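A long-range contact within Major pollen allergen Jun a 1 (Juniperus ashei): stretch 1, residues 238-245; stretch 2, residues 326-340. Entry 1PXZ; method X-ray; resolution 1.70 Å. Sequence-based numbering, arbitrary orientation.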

# COMPACT_ATOMS: atom_id res chain seq x y z
N VAL A 238 12.07 1.77 -5.48
CA VAL A 238 11.29 1.71 -4.25
C VAL A 238 12.16 2.14 -3.07
O VAL A 238 13.23 1.55 -2.88
N HIS A 239 11.70 3.12 -2.31
CA HIS A 239 12.34 3.52 -1.07
C HIS A 239 11.67 2.81 0.10
O HIS A 239 10.49 3.07 0.37
N VAL A 240 12.38 1.93 0.77
CA VAL A 240 11.83 1.15 1.89
C VAL A 240 12.39 1.69 3.19
O VAL A 240 13.55 1.39 3.50
N ALA A 241 11.62 2.49 3.94
CA ALA A 241 12.19 3.24 5.04
C ALA A 241 11.49 3.10 6.39
O ALA A 241 10.27 3.28 6.45
N ASN A 242 12.20 2.84 7.47
CA ASN A 242 11.67 2.79 8.83
C ASN A 242 10.44 1.88 8.95
O ASN A 242 9.44 2.22 9.59
N ASN A 243 10.55 0.70 8.33
CA ASN A 243 9.54 -0.33 8.54
C ASN A 243 10.04 -1.37 9.55
O ASN A 243 11.25 -1.50 9.72
N ASN A 244 9.14 -2.10 10.19
CA ASN A 244 9.51 -3.12 11.19
C ASN A 244 9.15 -4.50 10.71
O ASN A 244 7.99 -4.75 10.34
N TYR A 245 10.09 -5.45 10.66
CA TYR A 245 9.82 -6.75 10.09
C TYR A 245 9.92 -7.85 11.16
O TYR A 245 10.99 -8.02 11.75
N ALA A 326 10.41 14.97 0.77
CA ALA A 326 11.47 14.52 1.66
C ALA A 326 10.98 14.36 3.08
O ALA A 326 10.13 15.12 3.54
N PHE A 327 11.54 13.38 3.81
CA PHE A 327 11.23 13.27 5.22
C PHE A 327 12.37 12.57 5.95
O PHE A 327 13.17 11.88 5.33
N LYS A 328 12.42 12.75 7.25
CA LYS A 328 13.54 12.17 8.01
C LYS A 328 13.39 10.68 8.22
O LYS A 328 12.34 10.20 8.63
N VAL A 329 14.46 9.93 7.96
CA VAL A 329 14.51 8.51 8.26
C VAL A 329 15.47 8.31 9.43
O VAL A 329 16.63 8.75 9.36
N GLU A 330 15.00 7.68 10.50
CA GLU A 330 15.86 7.36 11.64
C GLU A 330 16.59 6.05 11.45
O GLU A 330 16.29 5.29 10.53
N ASN A 331 17.55 5.79 12.34
CA ASN A 331 18.23 4.51 12.39
C ASN A 331 17.26 3.35 12.63
O ASN A 331 16.24 3.55 13.28
N GLY A 332 17.60 2.17 12.13
CA GLY A 332 16.69 1.03 12.24
C GLY A 332 16.36 0.64 13.66
O GLY A 332 15.35 -0.00 13.97
N ASN A 333 17.22 1.01 14.61
CA ASN A 333 16.85 0.71 15.99
C ASN A 333 15.59 1.45 16.39
O ASN A 333 14.92 1.06 17.36
N ALA A 334 15.24 2.53 15.69
CA ALA A 334 14.03 3.26 16.07
C ALA A 334 12.76 2.72 15.43
O ALA A 334 11.66 3.12 15.81
N ALA A 335 12.85 1.83 14.45
CA ALA A 335 11.70 1.38 13.67
C ALA A 335 10.60 0.77 14.52
O ALA A 335 9.42 1.06 14.24
N PRO A 336 10.87 -0.05 15.51
CA PRO A 336 9.76 -0.50 16.37
C PRO A 336 9.00 0.66 16.97
O PRO A 336 7.76 0.63 17.03
N GLN A 337 9.67 1.71 17.43
CA GLN A 337 8.92 2.83 18.00
C GLN A 337 8.12 3.60 16.95
O GLN A 337 7.00 4.06 17.22
N LEU A 338 8.71 3.72 15.77
CA LEU A 338 8.09 4.53 14.71
C LEU A 338 6.88 3.84 14.11
O LEU A 338 6.07 4.49 13.44
N THR A 339 6.76 2.52 14.35
CA THR A 339 5.69 1.73 13.77
C THR A 339 4.72 1.24 14.84
O THR A 339 3.90 0.37 14.54
N LYS A 340 4.82 1.78 16.06
CA LYS A 340 3.99 1.24 17.15
C LYS A 340 2.51 1.43 16.86
O LYS A 340 1.70 0.62 17.33

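Packing of the strand and turn at 238-245 against the loop and short helix at 326-340 of Jun a 1, a contact that buries 509 Å², both sides summed. Along strand 238-241 the side chains alternate: His239 and Ala241 point toward the second stretch, whereas Val238 and Val240 lie out of its reach. His239 is t at chi1 (-175°), which extends its ring toward the loop; CE1 lies 4.1 Å from Phe327 CZ and 4.1 Å from Val329 CG2, the latter at the ring edge. ND1 and NE2 are both hydrogen-bonded elsewhere in the structure, and CE1, the carbon between them, meets these apolar neighbours. The two aromatic rings sit obliquely, centroids 6.0 Å apart and planes at 49°. Phe327 leaves its backbone sideways, but its p rotamer (chi1 62°, chi2 -79°) brings the end of the ring nearer, with CZ 4.2 Å from Ala241 CB. Val329 points toward the strand in the t rotamer (chi1 -177°) and completes this apolar patch: its CG2 is 3.9 Å from Ala241 CB and its CG1 4.1 Å from the same atom; CG1 also lies 3.6 Å from the Asn242 amide site modelled as ND2.

Asn242 is the centre of the contact, with 131 Å² covered by the second stretch. Its backbone is left-handed (phi/psi 52/45), and its side chain, m at chi1 (-82°), points into the space between the 328-331 loop and the helix. The terminal amide is probably turned over in the model, so its polar pairing is best left open: the site modelled as OD1 is 2.9 Å from Glu330 O, and that modelled as ND2 is 3.0 Å from Glu330 N. On the helical side Leu338, m,t (-67°, 167°), brings CD1 3.3 Å from the Asn242 amide site modelled as ND2. Ala335, whose CA is 5.0 Å from the CA of Asn242, points its methyl at the turn: CB is 3.5 Å from Asn243 O. Asn243 itself is m (-49°) and points away from the second stretch, so its contribution here is chiefly backbone.

Thr339, the first residue beyond the helix to leave helical phi/psi, points back toward the turn. Its p rotamer (chi1 55°) allows OG1 to donate a hydrogen bond to Ala335 O (2.8 Å), one turn earlier, and sets CG2 3.5 Å from Asn242 O. The same OG1 is 3.3 Å from Asn244 CB, a contact with carbon. Asn244 points toward the second stretch in the t rotamer (-164°, chi2 32°), with OD1 3.8 Å from Pro336 CG; its ND2 is hydrogen-bonded elsewhere in the structure. Pro336 points away overall, and its ring meets Asn244 in the strand. Between loop and helix, Asn331 (t, -174°) faces away from the first stretch and uses OD1 to accept a hydrogen bond from Asn333 N (2.7 Å, nearly linear at 176°), bracing the 3-10 segment that leads to Ala335.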

# COMPACT_ATOMS: atom_id res chain seq x y z
CB VAL A 238 10.74 0.31 -3.93
CG1 VAL A 238 9.72 0.45 -2.79
CG2 VAL A 238 10.12 -0.35 -5.13
CB HIS A 239 12.30 5.05 -0.92
CG HIS A 239 13.03 5.59 0.26
ND1 HIS A 239 12.62 6.68 0.98
CD2 HIS A 239 14.18 5.13 0.85
CE1 HIS A 239 13.46 6.91 1.97
NE2 HIS A 239 14.42 5.99 1.91
CB VAL A 240 12.13 -0.34 1.72
CG1 VAL A 240 11.48 -1.18 2.83
CG2 VAL A 240 11.64 -0.87 0.38
CB ALA A 241 12.15 4.74 4.66
CB ASN A 242 11.34 4.20 9.30
CG ASN A 242 12.58 4.91 9.82
OD1 ASN A 242 13.62 4.32 10.14
ND2 ASN A 242 12.43 6.21 9.90
CB ASN A 243 9.23 -1.05 7.24
CG ASN A 243 8.94 -0.14 6.07
OD1 ASN A 243 9.79 0.21 5.24
ND2 ASN A 243 7.66 0.23 5.99
CB ASN A 244 8.79 -2.78 12.50
CG ASN A 244 9.34 -3.47 13.72
OD1 ASN A 244 10.54 -3.75 13.81
ND2 ASN A 244 8.49 -3.76 14.70
CB TYR A 245 10.78 -7.11 8.95
CG TYR A 245 10.69 -6.31 7.67
CD1 TYR A 245 11.24 -5.02 7.66
CD2 TYR A 245 10.10 -6.80 6.52
CE1 TYR A 245 11.17 -4.27 6.50
CE2 TYR A 245 10.03 -6.06 5.34
CZ TYR A 245 10.58 -4.78 5.37
OH TYR A 245 10.54 -3.99 4.23
CB ALA A 326 12.64 15.53 1.65
CB PHE A 327 9.95 12.47 5.41
CG PHE A 327 10.05 11.04 4.89
CD1 PHE A 327 9.94 10.77 3.54
CD2 PHE A 327 10.26 10.00 5.77
CE1 PHE A 327 10.01 9.47 3.06
CE2 PHE A 327 10.32 8.69 5.31
CZ PHE A 327 10.18 8.43 3.96
CB LYS A 328 13.62 12.84 9.39
CG LYS A 328 14.90 12.49 10.13
CD LYS A 328 15.03 13.31 11.41
CE LYS A 328 15.35 14.77 11.12
NZ LYS A 328 14.38 15.70 11.78
CB VAL A 329 14.93 7.71 7.02
CG1 VAL A 329 14.92 6.21 7.31
CG2 VAL A 329 14.02 8.01 5.84
CB GLU A 330 15.01 7.23 12.92
CG GLU A 330 14.03 8.39 13.04
CD GLU A 330 14.72 9.65 13.49
OE1 GLU A 330 15.83 9.51 14.05
OE2 GLU A 330 14.17 10.75 13.27
CB ASN A 331 19.22 4.52 13.56
CG ASN A 331 20.04 3.24 13.51
OD1 ASN A 331 19.60 2.19 14.00
ND2 ASN A 331 21.21 3.35 12.91
CB ASN A 333 18.00 1.09 16.93
CG ASN A 333 18.39 2.54 16.75
OD1 ASN A 333 17.69 3.27 16.03
ND2 ASN A 333 19.47 2.97 17.38
CB ALA A 334 14.20 4.73 15.69
CB ALA A 335 12.12 0.40 12.58
CB PRO A 336 10.47 -1.31 17.46
CG PRO A 336 11.73 -1.80 16.81
CD PRO A 336 12.14 -0.69 15.88
CB GLN A 337 9.86 3.82 18.70
CG GLN A 337 10.10 3.53 20.17
CD GLN A 337 8.82 3.31 20.96
OE1 GLN A 337 8.22 4.27 21.46
NE2 GLN A 337 8.40 2.05 21.06
CB LEU A 338 9.10 4.84 13.59
CG LEU A 338 10.25 5.76 14.00
CD1 LEU A 338 11.35 5.76 12.94
CD2 LEU A 338 9.78 7.18 14.25
CB THR A 339 6.20 0.50 13.00
OG1 THR A 339 7.04 -0.30 13.85
CG2 THR A 339 7.09 0.87 11.81
CB LYS A 340 4.34 1.93 18.47
CG LYS A 340 4.27 3.45 18.34
CD LYS A 340 4.83 4.10 19.60
CE LYS A 340 3.72 4.62 20.50
NZ LYS A 340 3.66 6.11 20.52